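Local coordinates for extracellular ligand-binding receptor (Sphaerobacter thermophilus, PDB 4ZPJ), which probably captures a small solute outside the membrane as the substrate-binding component of an ABC transporter of the leucine-binding protein family, at residues A[174-180]-A[418-423]; A[195-201]-A[223-229]; A[253-259]-A[281-287]; A[259-264]-A[291-296]; A[302-308]-A[393-399]. All coordinates share one frame; numbering follows the deposited sequence.

In the fold
Contacts 2 and 3 lie in one four-stranded parallel sheet, ordered 222-229, 194-200, 252-256, 281-283, with their centres about 11 Å apart. Contact 4 packs helix 261-272 against the short helix 293-296; it shares Thr259 with contact 3, and its segments alternate with those of contact 3 along the chain. Contact 5 comes last of these four, joining strands 304-307 and 390-401 of an antiparallel sheet; its centre is about 10 Å from that of contact 3. Contact 1 spans all the others in sequence, tying residues 174-180 to the C-terminus; Asp179 reaches Ser284 and Gly285 of contact 3. Together they describe one lobe of a periplasmic-binding-protein fold and, probably, its connections to the other lobe.

Contact 1: A[174-180]-A[418-423]. With ZN (zinc ion), chain C.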
# COMPACT_ATOMS: atom_id res chain seq x y z
N ALA A 174 2.79 0.09 6.58
CA ALA A 174 3.78 1.14 6.83
C ALA A 174 4.78 1.06 5.67
O ALA A 174 5.10 -0.06 5.22
CB ALA A 174 4.47 0.91 8.16
N ASN A 175 5.27 2.18 5.16
CA ASN A 175 6.24 2.14 4.05
C ASN A 175 7.32 1.11 4.26
O ASN A 175 7.93 1.06 5.32
CB ASN A 175 6.94 3.49 3.90
CG ASN A 175 6.03 4.54 3.36
OD1 ASN A 175 5.23 4.25 2.52
ND2 ASN A 175 6.09 5.70 3.90
N GLY A 176 7.58 0.35 3.24
CA GLY A 176 8.53 -0.72 3.27
C GLY A 176 8.00 -2.11 3.62
O GLY A 176 8.72 -3.13 3.48
N GLN A 177 6.78 -2.19 4.11
CA GLN A 177 6.29 -3.45 4.72
C GLN A 177 6.10 -4.57 3.69
O GLN A 177 6.26 -5.72 4.03
CB GLN A 177 4.98 -3.18 5.50
CG GLN A 177 4.33 -4.36 6.19
CD GLN A 177 3.09 -4.01 7.03
OE1 GLN A 177 2.72 -2.87 7.10
NE2 GLN A 177 2.45 -5.02 7.65
N TYR A 178 5.74 -4.26 2.44
CA TYR A 178 5.57 -5.29 1.45
C TYR A 178 6.85 -5.56 0.66
O TYR A 178 6.99 -6.62 0.07
CB TYR A 178 4.33 -5.06 0.56
CG TYR A 178 4.32 -3.81 -0.19
CD1 TYR A 178 5.11 -3.69 -1.33
CD2 TYR A 178 3.53 -2.73 0.20
CE1 TYR A 178 5.16 -2.50 -2.03
CE2 TYR A 178 3.56 -1.55 -0.50
CZ TYR A 178 4.39 -1.45 -1.63
OH TYR A 178 4.47 -0.34 -2.41
N ASP A 179 7.82 -4.64 0.72
CA ASP A 179 9.13 -4.87 0.16
C ASP A 179 10.14 -5.58 1.07
O ASP A 179 11.05 -6.26 0.58
CB ASP A 179 9.69 -3.54 -0.37
CG ASP A 179 8.88 -3.03 -1.57
OD1 ASP A 179 8.47 -3.93 -2.38
OD2 ASP A 179 8.63 -1.78 -1.70
N ALA A 180 10.03 -5.44 2.37
CA ALA A 180 11.02 -5.98 3.26
C ALA A 180 11.16 -7.50 3.10
O ALA A 180 12.27 -7.98 3.11
CB ALA A 180 10.64 -5.64 4.67
N PHE A 418 2.85 -11.02 8.39
CA PHE A 418 3.91 -10.06 8.40
C PHE A 418 3.40 -8.70 8.91
O PHE A 418 2.54 -8.06 8.29
CB PHE A 418 4.48 -9.96 7.03
CG PHE A 418 5.87 -9.37 7.02
CD1 PHE A 418 6.97 -10.14 7.41
CD2 PHE A 418 6.06 -8.06 6.67
CE1 PHE A 418 8.23 -9.58 7.40
CE2 PHE A 418 7.31 -7.47 6.70
CZ PHE A 418 8.39 -8.23 7.04
N ASP A 419 3.91 -8.27 10.06
CA ASP A 419 3.44 -7.05 10.68
C ASP A 419 4.29 -5.82 10.35
O ASP A 419 5.33 -5.94 9.68
CB ASP A 419 3.28 -7.20 12.18
CG ASP A 419 4.56 -7.50 12.91
OD1 ASP A 419 5.64 -6.93 12.63
OD2 ASP A 419 4.45 -8.33 13.84
N ASP A 420 3.85 -4.66 10.82
CA ASP A 420 4.52 -3.41 10.49
C ASP A 420 5.64 -3.04 11.49
O ASP A 420 6.10 -1.92 11.54
CB ASP A 420 3.50 -2.27 10.30
CG ASP A 420 2.68 -1.98 11.54
OD1 ASP A 420 2.65 -2.83 12.46
OD2 ASP A 420 2.02 -0.92 11.58
N LEU A 421 6.10 -3.99 12.27
CA LEU A 421 7.06 -3.68 13.28
C LEU A 421 8.32 -4.47 13.10
O LEU A 421 9.20 -4.34 13.90
CB LEU A 421 6.48 -4.04 14.64
CG LEU A 421 5.26 -3.30 15.14
CD1 LEU A 421 4.73 -4.02 16.38
CD2 LEU A 421 5.67 -1.89 15.47
N SER A 422 8.42 -5.28 12.06
CA SER A 422 9.44 -6.36 12.06
C SER A 422 10.63 -5.96 11.14
O SER A 422 11.23 -6.80 10.47
CB SER A 422 8.78 -7.69 11.66
OG SER A 422 7.92 -7.50 10.50
N PHE A 423 10.95 -4.67 11.13
CA PHE A 423 11.91 -4.07 10.21
C PHE A 423 12.17 -2.63 10.65
O PHE A 423 11.50 -2.13 11.58
CB PHE A 423 11.45 -4.14 8.72
CG PHE A 423 10.14 -3.45 8.43
CD1 PHE A 423 10.09 -2.09 8.19
CD2 PHE A 423 8.95 -4.17 8.39
CE1 PHE A 423 8.89 -1.44 7.96
CE2 PHE A 423 7.75 -3.53 8.12
CZ PHE A 423 7.73 -2.14 7.91
OXT PHE A 423 13.07 -1.97 10.10
ZN ZN C . 6.06 -9.21 14.90
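The side-chain nitrogen of Gln177 is gripped by two backbone carbonyls: NE2 donates to Phe418 O across the contact at 3.1 Å and to Pro390 O of strand 390-401. In this periplasmic-binding-protein fold the bond ties the loop between strand 168-170 and helix 180-188, probably one of the links between the lobes, to the C-terminal tail. Gln177 is fully extended, with chi1 at 180°, which carries its amide across to the tail; Phe418 O lies in the amide plane, although the nitrogen is tilted from the carbonyl plane of Phe418. The other end of the amide turns back, Gln177 OE1 accepting from Ala174 N at 3.0 Å across the type II turn 174-177. Bonds at both ends thus fix the rotation of the amide, which also rests on Asp420, with OE1 3.3 Å from Asp420 CB. The terminal Phe423 ring lies obliquely against the base of the same glutamine, Phe423 CE2 being 3.7 Å from Gln177 CA, and Ala180 CB touches both this ring and that of Phe418. Arg159 and Ser214 hold the terminal carboxylate. Within the tail, Asp419 OD1 forms an Asx turn with Leu421 N and takes Ser422 OG from the opposite face of the carboxylate, while Asp419 OD2 binds a zinc ion at 2.1 Å.

Contact 2: A[195-201]-A[223-229]; sequences MVLHAAD and IVDEVVA. With ZN (zinc ion), chain G.
Ile223 lays CG2 and CD1 across Leu197; the two side chains cross at about a right angle, Ile223 CG2 3.9 Å from Leu197 CG. Val224 follows with a backbone bond from its N to O of Met195, a selenomethionine, and its CG2 meets Val196 CG2 at 3.6 Å. Asp225 O then accepts from Leu197 N. Glu226 reaches outward to a salt bridge with Arg213 of helix 203-218, the helix that carries the chain between these two parallel strands in a beta-alpha-beta crossover. Val227 donates through N to Leu197 O at 2.8 Å, and its own carbonyl is doubly used: His198 ND1 arrives at 2.7 Å from Val227 O, 49° above the carbonyl plane, and Ala199 N comes from the opposite face. With chi1 at 164°, CG lies beside the carbonyl carbon of His198, which puts ND1 within bonding distance of Val227 O; the bond is bent, 134° at the hydrogen. Ala229 O takes Asp201 N at 2.9 Å, and Asp201 OD1 binds a zinc ion at 2.0 Å, together with His206 and two waters.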
# COMPACT_ATOMS: atom_id res chain seq x y z
N MSE A 195 24.17 -5.67 -1.36
CA MSE A 195 23.23 -5.01 -2.28
C MSE A 195 23.39 -3.52 -2.29
O MSE A 195 23.91 -2.96 -1.34
CB MSE A 195 21.78 -5.37 -1.94
CG MSE A 195 21.50 -6.83 -2.30
SE MSE A 195 19.63 -7.36 -2.20
CE MSE A 195 18.83 -5.93 -3.34
N VAL A 196 22.97 -2.92 -3.42
CA VAL A 196 22.82 -1.48 -3.61
C VAL A 196 21.35 -1.12 -3.54
O VAL A 196 20.48 -1.86 -4.06
CB VAL A 196 23.32 -1.03 -4.99
CG1 VAL A 196 23.08 0.46 -5.23
CG2 VAL A 196 24.81 -1.28 -5.09
N LEU A 197 21.07 0.02 -2.93
CA LEU A 197 19.71 0.51 -2.80
C LEU A 197 19.52 1.79 -3.59
O LEU A 197 20.40 2.65 -3.61
CB LEU A 197 19.39 0.82 -1.34
CG LEU A 197 19.56 -0.26 -0.29
CD1 LEU A 197 19.02 0.24 1.05
CD2 LEU A 197 18.80 -1.49 -0.75
N HIS A 198 18.35 1.95 -4.19
CA HIS A 198 18.04 3.12 -4.91
C HIS A 198 16.62 3.53 -4.71
O HIS A 198 15.74 2.67 -4.72
CB HIS A 198 18.31 2.87 -6.39
CG HIS A 198 17.69 3.87 -7.28
ND1 HIS A 198 18.15 5.16 -7.36
CD2 HIS A 198 16.62 3.80 -8.12
CE1 HIS A 198 17.44 5.83 -8.24
NE2 HIS A 198 16.49 5.03 -8.70
N ALA A 199 16.37 4.82 -4.53
CA ALA A 199 15.01 5.33 -4.45
C ALA A 199 14.84 6.73 -4.93
O ALA A 199 15.79 7.51 -4.93
CB ALA A 199 14.51 5.30 -3.02
N ALA A 200 13.60 7.06 -5.27
CA ALA A 200 13.22 8.44 -5.47
C ALA A 200 13.46 9.15 -4.15
O ALA A 200 13.26 8.56 -3.08
CB ALA A 200 11.76 8.55 -5.85
N ASP A 201 13.86 10.41 -4.22
CA ASP A 201 14.29 11.16 -3.05
C ASP A 201 13.12 11.84 -2.39
O ASP A 201 12.90 13.06 -2.57
CB ASP A 201 15.30 12.24 -3.46
CG ASP A 201 16.09 12.82 -2.26
OD1 ASP A 201 15.74 12.51 -1.08
OD2 ASP A 201 17.08 13.56 -2.52
N ILE A 223 24.66 -3.72 2.87
CA ILE A 223 24.33 -2.67 1.94
C ILE A 223 25.59 -1.87 1.69
O ILE A 223 26.15 -1.30 2.62
CB ILE A 223 23.26 -1.71 2.54
CG1 ILE A 223 22.00 -2.50 2.90
CG2 ILE A 223 22.95 -0.55 1.57
CD1 ILE A 223 21.38 -3.22 1.75
N VAL A 224 26.02 -1.82 0.44
CA VAL A 224 27.22 -1.14 0.06
C VAL A 224 27.03 0.36 -0.32
O VAL A 224 27.97 1.12 -0.21
CB VAL A 224 27.93 -1.90 -1.10
CG1 VAL A 224 28.17 -3.37 -0.74
CG2 VAL A 224 27.15 -1.79 -2.42
N ASP A 225 25.86 0.77 -0.84
CA ASP A 225 25.60 2.20 -1.16
C ASP A 225 24.13 2.45 -1.31
O ASP A 225 23.38 1.52 -1.55
CB ASP A 225 26.30 2.67 -2.47
CG ASP A 225 26.57 4.21 -2.50
OD1 ASP A 225 25.95 4.92 -1.69
OD2 ASP A 225 27.42 4.73 -3.29
N GLU A 226 23.72 3.71 -1.13
CA GLU A 226 22.36 4.19 -1.40
C GLU A 226 22.48 5.28 -2.46
O GLU A 226 23.28 6.20 -2.32
CB GLU A 226 21.72 4.82 -0.16
CG GLU A 226 21.69 3.94 1.10
CD GLU A 226 20.88 4.54 2.27
OE1 GLU A 226 20.84 3.91 3.36
OE2 GLU A 226 20.29 5.65 2.13
N VAL A 227 21.69 5.16 -3.52
CA VAL A 227 21.63 6.15 -4.56
C VAL A 227 20.19 6.68 -4.68
O VAL A 227 19.20 5.96 -4.95
CB VAL A 227 22.08 5.60 -5.92
CG1 VAL A 227 22.08 6.71 -6.98
CG2 VAL A 227 23.48 5.00 -5.83
N VAL A 228 20.10 7.97 -4.56
CA VAL A 228 18.85 8.63 -4.59
C VAL A 228 18.76 9.54 -5.83
O VAL A 228 19.76 10.08 -6.30
CB VAL A 228 18.72 9.33 -3.25
CG1 VAL A 228 18.28 10.75 -3.41
CG2 VAL A 228 17.82 8.48 -2.35
N ALA A 229 17.55 9.66 -6.37
CA ALA A 229 17.29 10.46 -7.57
C ALA A 229 16.11 11.38 -7.31
O ALA A 229 15.16 10.92 -6.71
CB ALA A 229 16.98 9.53 -8.73
ZN ZN G . 16.26 12.72 0.79
O HOH W 1 14.37 13.77 1.38
O HOH W 2 18.18 12.55 0.29

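Contact 3: A[253-259]-A[281-287]; sequences VFAFHGT and LIPSGAD
Val253 to Ala255 and Leu281 to Pro283 run as parallel neighbouring strands, their short axes 26° apart, with Ile282 N bonded to Val253 O, Ala255 N to Ile282 O and Ser284 N to Ala255 O. On one side Leu281 CD1 fits against Val253 and Ala255; on the other Phe254 CD1 meets Ile282 CG2 at 4.1 Å. Beyond the strands, Ser284 OG touches the edge of the Phe256 ring in its plane, 3.4 Å from CD2, accepts from Ala286 N in an ST turn and is also hydrogen-bonded to Asp179 OD2. Just past the C-terminal ends of the two strands of this beta-alpha-beta unit, whose helix is 261-272, Asp287 joins the segments by two bonds to His257. Its OD1 accepts from His257 N at 2.8 Å and its OD2 from His257 ND1 at 2.7 Å, both through syn lone pairs, although ring and carboxylate planes stand 48° apart. Farther on, Thr259 OG1 donates to Ala286 O at 2.7 Å. Because ND1 of His257 is the donor toward Asp287 OD2 while its NE2 is bonded to NE2 of His198, whose own ND1 is also a donor, one of the two imidazoles probably bears a second proton, and the nearby carboxylate would favour a positive charge on His257.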
# COMPACT_ATOMS: atom_id res chain seq x y z
N VAL A 253 20.44 -5.05 -6.87
CA VAL A 253 19.95 -3.73 -6.55
C VAL A 253 18.51 -3.81 -6.13
O VAL A 253 17.80 -4.55 -6.72
CB VAL A 253 19.95 -2.86 -7.84
CG1 VAL A 253 19.45 -1.45 -7.54
CG2 VAL A 253 21.34 -2.82 -8.40
N PHE A 254 18.09 -3.06 -5.12
CA PHE A 254 16.68 -2.85 -4.83
C PHE A 254 16.33 -1.41 -5.19
O PHE A 254 17.08 -0.52 -4.81
CB PHE A 254 16.39 -3.10 -3.35
CG PHE A 254 15.03 -2.57 -2.90
CD1 PHE A 254 13.85 -3.30 -3.12
CD2 PHE A 254 14.92 -1.37 -2.27
CE1 PHE A 254 12.60 -2.80 -2.73
CE2 PHE A 254 13.68 -0.87 -1.87
CZ PHE A 254 12.53 -1.57 -2.10
N ALA A 255 15.23 -1.18 -5.90
CA ALA A 255 14.78 0.16 -6.28
C ALA A 255 13.28 0.43 -6.03
O ALA A 255 12.38 -0.42 -6.32
CB ALA A 255 15.07 0.40 -7.73
N PHE A 256 13.01 1.62 -5.49
CA PHE A 256 11.65 2.12 -5.25
C PHE A 256 11.43 3.53 -5.76
O PHE A 256 12.23 4.43 -5.50
CB PHE A 256 11.37 2.12 -3.75
CG PHE A 256 10.16 2.89 -3.37
CD1 PHE A 256 10.25 4.27 -3.10
CD2 PHE A 256 8.94 2.25 -3.24
CE1 PHE A 256 9.12 4.99 -2.75
CE2 PHE A 256 7.80 2.98 -2.88
CZ PHE A 256 7.89 4.34 -2.62
N HIS A 257 10.33 3.72 -6.48
CA HIS A 257 9.88 5.04 -6.93
C HIS A 257 8.43 5.27 -6.68
O HIS A 257 7.94 6.35 -6.94
CB HIS A 257 10.08 5.20 -8.43
CG HIS A 257 11.48 5.04 -8.85
ND1 HIS A 257 12.06 3.80 -9.05
CD2 HIS A 257 12.46 5.95 -9.02
CE1 HIS A 257 13.33 3.97 -9.38
NE2 HIS A 257 13.60 5.26 -9.33
N GLY A 258 7.73 4.28 -6.16
CA GLY A 258 6.26 4.38 -6.09
C GLY A 258 5.69 4.05 -7.45
O GLY A 258 6.41 3.83 -8.40
N THR A 259 4.39 3.97 -7.52
CA THR A 259 3.67 3.76 -8.73
C THR A 259 3.55 5.07 -9.45
O THR A 259 2.64 5.84 -9.17
CB THR A 259 2.29 3.26 -8.38
OG1 THR A 259 2.46 2.06 -7.66
CG2 THR A 259 1.46 3.06 -9.64
N LEU A 281 17.92 -7.07 -10.34
CA LEU A 281 17.19 -5.96 -9.79
C LEU A 281 15.94 -6.48 -9.12
O LEU A 281 15.23 -7.31 -9.70
CB LEU A 281 16.81 -5.02 -10.92
CG LEU A 281 15.79 -3.95 -10.60
CD1 LEU A 281 16.33 -2.98 -9.58
CD2 LEU A 281 15.43 -3.24 -11.88
N ILE A 282 15.66 -5.98 -7.90
CA ILE A 282 14.44 -6.27 -7.22
C ILE A 282 13.72 -4.94 -7.15
O ILE A 282 14.14 -4.01 -6.44
CB ILE A 282 14.68 -6.82 -5.81
CG1 ILE A 282 15.34 -8.18 -5.90
CG2 ILE A 282 13.38 -6.85 -5.03
CD1 ILE A 282 15.74 -8.78 -4.59
N PRO A 283 12.67 -4.81 -7.96
CA PRO A 283 11.86 -3.64 -7.88
C PRO A 283 10.98 -3.70 -6.70
O PRO A 283 10.61 -4.78 -6.23
CB PRO A 283 10.96 -3.70 -9.11
CG PRO A 283 11.33 -4.91 -9.86
CD PRO A 283 12.15 -5.78 -8.93
N SER A 284 10.58 -2.53 -6.23
CA SER A 284 9.49 -2.46 -5.29
C SER A 284 8.22 -2.94 -5.98
O SER A 284 7.99 -2.67 -7.18
CB SER A 284 9.29 -1.02 -4.83
OG SER A 284 7.99 -0.84 -4.31
N GLY A 285 7.36 -3.59 -5.20
CA GLY A 285 6.04 -3.94 -5.69
C GLY A 285 5.26 -2.78 -6.21
O GLY A 285 4.47 -2.91 -7.14
N ALA A 286 5.49 -1.59 -5.68
CA ALA A 286 4.83 -0.40 -6.24
C ALA A 286 5.24 -0.09 -7.68
O ALA A 286 4.45 0.46 -8.50
CB ALA A 286 5.13 0.79 -5.35
N ASP A 287 6.47 -0.46 -8.02
CA ASP A 287 7.07 -0.05 -9.29
C ASP A 287 6.58 -0.97 -10.40
O ASP A 287 6.72 -0.66 -11.56
CB ASP A 287 8.62 -0.08 -9.23
CG ASP A 287 9.26 1.19 -8.56
OD1 ASP A 287 8.82 1.62 -7.46
OD2 ASP A 287 10.26 1.73 -9.15

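Contact 4: A[259-264]-A[291-296]; sequences TSTDAI and SILPEI
Ile264 meets Ile292 with the outer end of its side chain (CG1, CD1) and Ile296 with its base (CA, CB, CG1), and these three isoleucines make most of the contact. The chi1 of Ile264 is -63°, which sets CG1 beside its backbone N and swings CD1 over to Ile292, 4.0 Å from CG2. Ile292 holds CG1 between its backbone N and carbonyl carbon (chi1 53°). That turns its CD1 inward to Thr259 CG2, Ser260 O and Ala263 CB, the last at 4.3 Å, while its CB and CG2 face Ile264. Ile296 is folded, chi1 and chi2 both near -60°, and the bend brings its CD1 close to the helix backbone, 3.4 Å from Ile264 CA, tighter than usual carbon contact. Nearer the surface, Thr259 CG2 sits 3.6 Å from Ser291 OG, whose polar partner is Asp289. Glu295 touches Ile264 through its backbone O, near CG2, and through its CB, near CD1. No hydrogen bond crosses between the segments. Each has its own support instead: Ser260 OG caps the helix by accepting from Ala263 N at 3.1 Å, and Ile292 O takes both Glu295 N and Ile296 N. The whole is an apolar seam between the N-capped start of helix 261-272, in the alpha layer of an alpha/beta sandwich, and the short helix 293-296 that follows the edge strand 281-283.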
# COMPACT_ATOMS: atom_id res chain seq x y z
N THR A 259 4.39 3.97 -7.52
CA THR A 259 3.67 3.76 -8.73
C THR A 259 3.55 5.07 -9.45
O THR A 259 2.64 5.84 -9.17
CB THR A 259 2.29 3.26 -8.38
OG1 THR A 259 2.46 2.06 -7.66
CG2 THR A 259 1.46 3.06 -9.64
N SER A 260 4.46 5.30 -10.39
CA SER A 260 4.67 6.62 -10.94
C SER A 260 5.35 6.53 -12.28
O SER A 260 5.84 5.46 -12.70
CB SER A 260 5.63 7.37 -10.03
OG SER A 260 6.90 6.70 -10.00
N THR A 261 5.44 7.66 -12.93
CA THR A 261 6.08 7.71 -14.20
C THR A 261 7.58 7.61 -13.96
O THR A 261 8.26 7.10 -14.81
CB THR A 261 5.70 8.99 -14.97
OG1 THR A 261 6.03 10.10 -14.15
CG2 THR A 261 4.19 9.03 -15.26
N ASP A 262 8.08 8.07 -12.82
CA ASP A 262 9.46 7.78 -12.41
C ASP A 262 9.78 6.25 -12.52
O ASP A 262 10.85 5.81 -13.03
CB ASP A 262 9.72 8.26 -10.96
CG ASP A 262 9.92 9.78 -10.85
OD1 ASP A 262 9.77 10.51 -11.85
OD2 ASP A 262 10.27 10.27 -9.73
N ALA A 263 8.84 5.44 -12.06
CA ALA A 263 9.08 4.00 -12.02
C ALA A 263 9.15 3.40 -13.40
O ALA A 263 10.01 2.55 -13.65
CB ALA A 263 8.05 3.33 -11.17
N ILE A 264 8.31 3.90 -14.29
CA ILE A 264 8.27 3.48 -15.68
C ILE A 264 9.58 3.87 -16.38
O ILE A 264 10.24 2.99 -17.01
CB ILE A 264 7.09 4.09 -16.45
CG1 ILE A 264 5.75 3.62 -15.86
CG2 ILE A 264 7.17 3.74 -17.95
CD1 ILE A 264 4.54 4.41 -16.37
N SER A 291 -1.43 -1.18 -12.65
CA SER A 291 -1.76 0.01 -13.43
C SER A 291 -0.66 0.43 -14.39
O SER A 291 -0.94 1.09 -15.39
CB SER A 291 -2.07 1.19 -12.53
OG SER A 291 -1.06 1.30 -11.54
N ILE A 292 0.59 0.08 -14.12
CA ILE A 292 1.65 0.56 -15.01
C ILE A 292 2.42 -0.56 -15.66
O ILE A 292 3.34 -0.31 -16.42
CB ILE A 292 2.60 1.52 -14.31
CG1 ILE A 292 3.17 0.89 -13.02
CG2 ILE A 292 1.86 2.78 -13.93
CD1 ILE A 292 4.33 1.66 -12.44
N LEU A 293 2.02 -1.79 -15.36
CA LEU A 293 2.67 -2.98 -15.86
C LEU A 293 2.67 -3.05 -17.36
O LEU A 293 3.69 -3.30 -17.96
CB LEU A 293 2.06 -4.23 -15.24
CG LEU A 293 2.99 -5.44 -15.18
CD1 LEU A 293 4.44 -5.08 -14.84
CD2 LEU A 293 2.47 -6.45 -14.20
N PRO A 294 1.56 -2.67 -18.02
CA PRO A 294 1.63 -2.63 -19.50
C PRO A 294 2.70 -1.70 -20.16
O PRO A 294 3.11 -1.95 -21.28
CB PRO A 294 0.23 -2.18 -19.89
CG PRO A 294 -0.63 -2.53 -18.73
CD PRO A 294 0.22 -2.35 -17.51
N GLU A 295 3.12 -0.64 -19.49
CA GLU A 295 4.03 0.34 -20.07
C GLU A 295 5.48 0.02 -19.71
O GLU A 295 6.40 0.46 -20.34
CB GLU A 295 3.66 1.72 -19.58
CG GLU A 295 2.15 1.86 -19.35
CD GLU A 295 1.67 3.28 -19.39
OE1 GLU A 295 0.84 3.66 -18.52
OE2 GLU A 295 2.14 4.01 -20.29
N ILE A 296 5.68 -0.75 -18.66
CA ILE A 296 6.97 -1.31 -18.40
C ILE A 296 7.13 -2.44 -19.41
O ILE A 296 8.03 -2.43 -20.29
CB ILE A 296 7.02 -1.98 -17.03
CG1 ILE A 296 6.72 -1.01 -15.90
CG2 ILE A 296 8.33 -2.73 -16.87
CD1 ILE A 296 7.67 0.11 -15.83

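Contact 5: A[302-308]-A[393-399]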
# COMPACT_ATOMS: atom_id res chain seq x y z
N GLY A 302 10.60 -11.19 -15.55
CA GLY A 302 11.50 -12.00 -14.72
C GLY A 302 11.95 -11.42 -13.38
O GLY A 302 12.51 -12.11 -12.57
N LEU A 303 11.65 -10.15 -13.14
CA LEU A 303 11.96 -9.45 -11.93
C LEU A 303 11.07 -9.92 -10.79
O LEU A 303 9.87 -10.06 -10.93
CB LEU A 303 11.79 -7.91 -12.14
CG LEU A 303 13.04 -7.13 -12.58
CD1 LEU A 303 13.98 -7.97 -13.42
CD2 LEU A 303 12.79 -5.77 -13.20
N VAL A 304 11.67 -10.11 -9.65
CA VAL A 304 10.96 -10.50 -8.45
C VAL A 304 10.74 -9.29 -7.55
O VAL A 304 11.64 -8.46 -7.38
CB VAL A 304 11.82 -11.58 -7.71
CG1 VAL A 304 11.45 -11.67 -6.28
CG2 VAL A 304 11.63 -12.94 -8.38
N SER A 305 9.56 -9.21 -6.95
CA SER A 305 9.22 -8.16 -6.01
C SER A 305 8.27 -8.66 -4.90
O SER A 305 7.47 -9.57 -5.09
CB SER A 305 8.54 -6.98 -6.73
OG SER A 305 7.28 -7.33 -7.20
N GLY A 306 8.34 -8.00 -3.75
CA GLY A 306 7.33 -8.13 -2.73
C GLY A 306 6.17 -7.23 -3.03
O GLY A 306 6.36 -6.10 -3.51
N THR A 307 4.97 -7.70 -2.78
CA THR A 307 3.79 -6.87 -2.93
C THR A 307 2.64 -7.25 -2.00
O THR A 307 2.59 -8.35 -1.42
CB THR A 307 3.26 -6.87 -4.38
OG1 THR A 307 2.32 -5.77 -4.59
CG2 THR A 307 2.62 -8.20 -4.74
N LEU A 308 1.72 -6.31 -1.88
CA LEU A 308 0.54 -6.45 -1.05
C LEU A 308 -0.50 -7.35 -1.76
O LEU A 308 -1.27 -8.05 -1.13
CB LEU A 308 -0.01 -5.06 -0.78
CG LEU A 308 -0.55 -4.61 0.56
CD1 LEU A 308 0.38 -4.75 1.74
CD2 LEU A 308 -0.97 -3.16 0.37
N THR A 393 -0.64 -11.08 4.83
CA THR A 393 0.13 -12.00 4.01
C THR A 393 0.78 -11.13 2.93
O THR A 393 0.09 -10.40 2.24
CB THR A 393 -0.78 -13.12 3.46
OG1 THR A 393 -1.25 -13.95 4.54
CG2 THR A 393 -0.06 -14.02 2.44
N ILE A 394 2.10 -11.15 2.82
CA ILE A 394 2.78 -10.45 1.75
C ILE A 394 3.08 -11.46 0.63
O ILE A 394 3.48 -12.57 0.93
CB ILE A 394 4.10 -9.84 2.23
CG1 ILE A 394 3.84 -8.86 3.37
CG2 ILE A 394 4.86 -9.19 1.07
CD1 ILE A 394 2.92 -7.69 2.99
N LEU A 395 2.89 -11.06 -0.65
CA LEU A 395 3.06 -11.91 -1.81
C LEU A 395 4.36 -11.58 -2.45
O LEU A 395 4.63 -10.42 -2.72
CB LEU A 395 1.94 -11.74 -2.83
CG LEU A 395 0.55 -11.95 -2.16
CD1 LEU A 395 -0.62 -11.48 -3.01
CD2 LEU A 395 0.26 -13.33 -1.65
N LEU A 396 5.21 -12.59 -2.62
CA LEU A 396 6.38 -12.44 -3.46
C LEU A 396 6.04 -12.84 -4.88
O LEU A 396 5.68 -13.98 -5.13
CB LEU A 396 7.50 -13.34 -3.01
CG LEU A 396 8.54 -12.84 -2.04
CD1 LEU A 396 9.65 -13.83 -2.17
CD2 LEU A 396 9.10 -11.45 -2.30
N CYS A 397 6.28 -11.94 -5.82
CA CYS A 397 5.85 -12.12 -7.16
C CYS A 397 6.96 -11.94 -8.20
O CYS A 397 8.04 -11.39 -7.93
CB CYS A 397 4.78 -11.11 -7.45
SG CYS A 397 3.27 -11.42 -6.54
N ARG A 398 6.67 -12.42 -9.39
CA ARG A 398 7.52 -12.22 -10.52
C ARG A 398 6.65 -11.80 -11.68
O ARG A 398 5.53 -12.38 -11.87
CB ARG A 398 8.22 -13.50 -10.89
CG ARG A 398 9.25 -13.27 -11.98
CD ARG A 398 10.12 -14.52 -12.16
NE ARG A 398 9.31 -15.69 -12.45
CZ ARG A 398 9.78 -16.94 -12.51
NH1 ARG A 398 11.07 -17.14 -12.31
NH2 ARG A 398 8.96 -17.97 -12.78
N VAL A 399 7.14 -10.82 -12.45
CA VAL A 399 6.48 -10.39 -13.66
C VAL A 399 6.67 -11.38 -14.75
O VAL A 399 7.81 -11.71 -15.11
CB VAL A 399 7.04 -9.07 -14.18
CG1 VAL A 399 6.33 -8.69 -15.47
CG2 VAL A 399 6.88 -7.98 -13.11
O HOH W 3 -0.89 -8.17 1.46
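An antiparallel strand pair joins 304-307 to the long strand 390-401. Ser305 and Cys397 form a hydrogen-bonded pair, N of each to O of the other at 2.8 Å; Thr307 and Leu395 form the next, with Thr307 N 2.7 Å from Leu395 O. Before the strand, Val399 is held by two residues, its O by Gly302 N and its N by Leu303 O. On one face Gly306 leaves room for Leu396, whose CD2 lies 3.8 Å from Gly306 CA. On the other, Thr307 carries OG1 anti to its N (chi1 -165°), which leaves CG2 to meet Cys397 SG at 3.7 Å. Arg398, extended at first (chi2 170°), lays CG and CD along the Leu303 and Gly302 carbonyls; the bend at chi3 (56°) then turns its guanidinium toward a salt bridge with Glu400. Beyond, where Leu308 CD1 touches Ile394 CD1, a water donates to both Leu308 O and Thr393 O. Over 304-307, hydrogen-bonded pairs alternate with the non-hydrogen-bonded Val304-Arg398 and Gly306-Leu396 as in regular antiparallel sheet, here probably among the strands linking the lobes of a periplasmic-binding-protein fold.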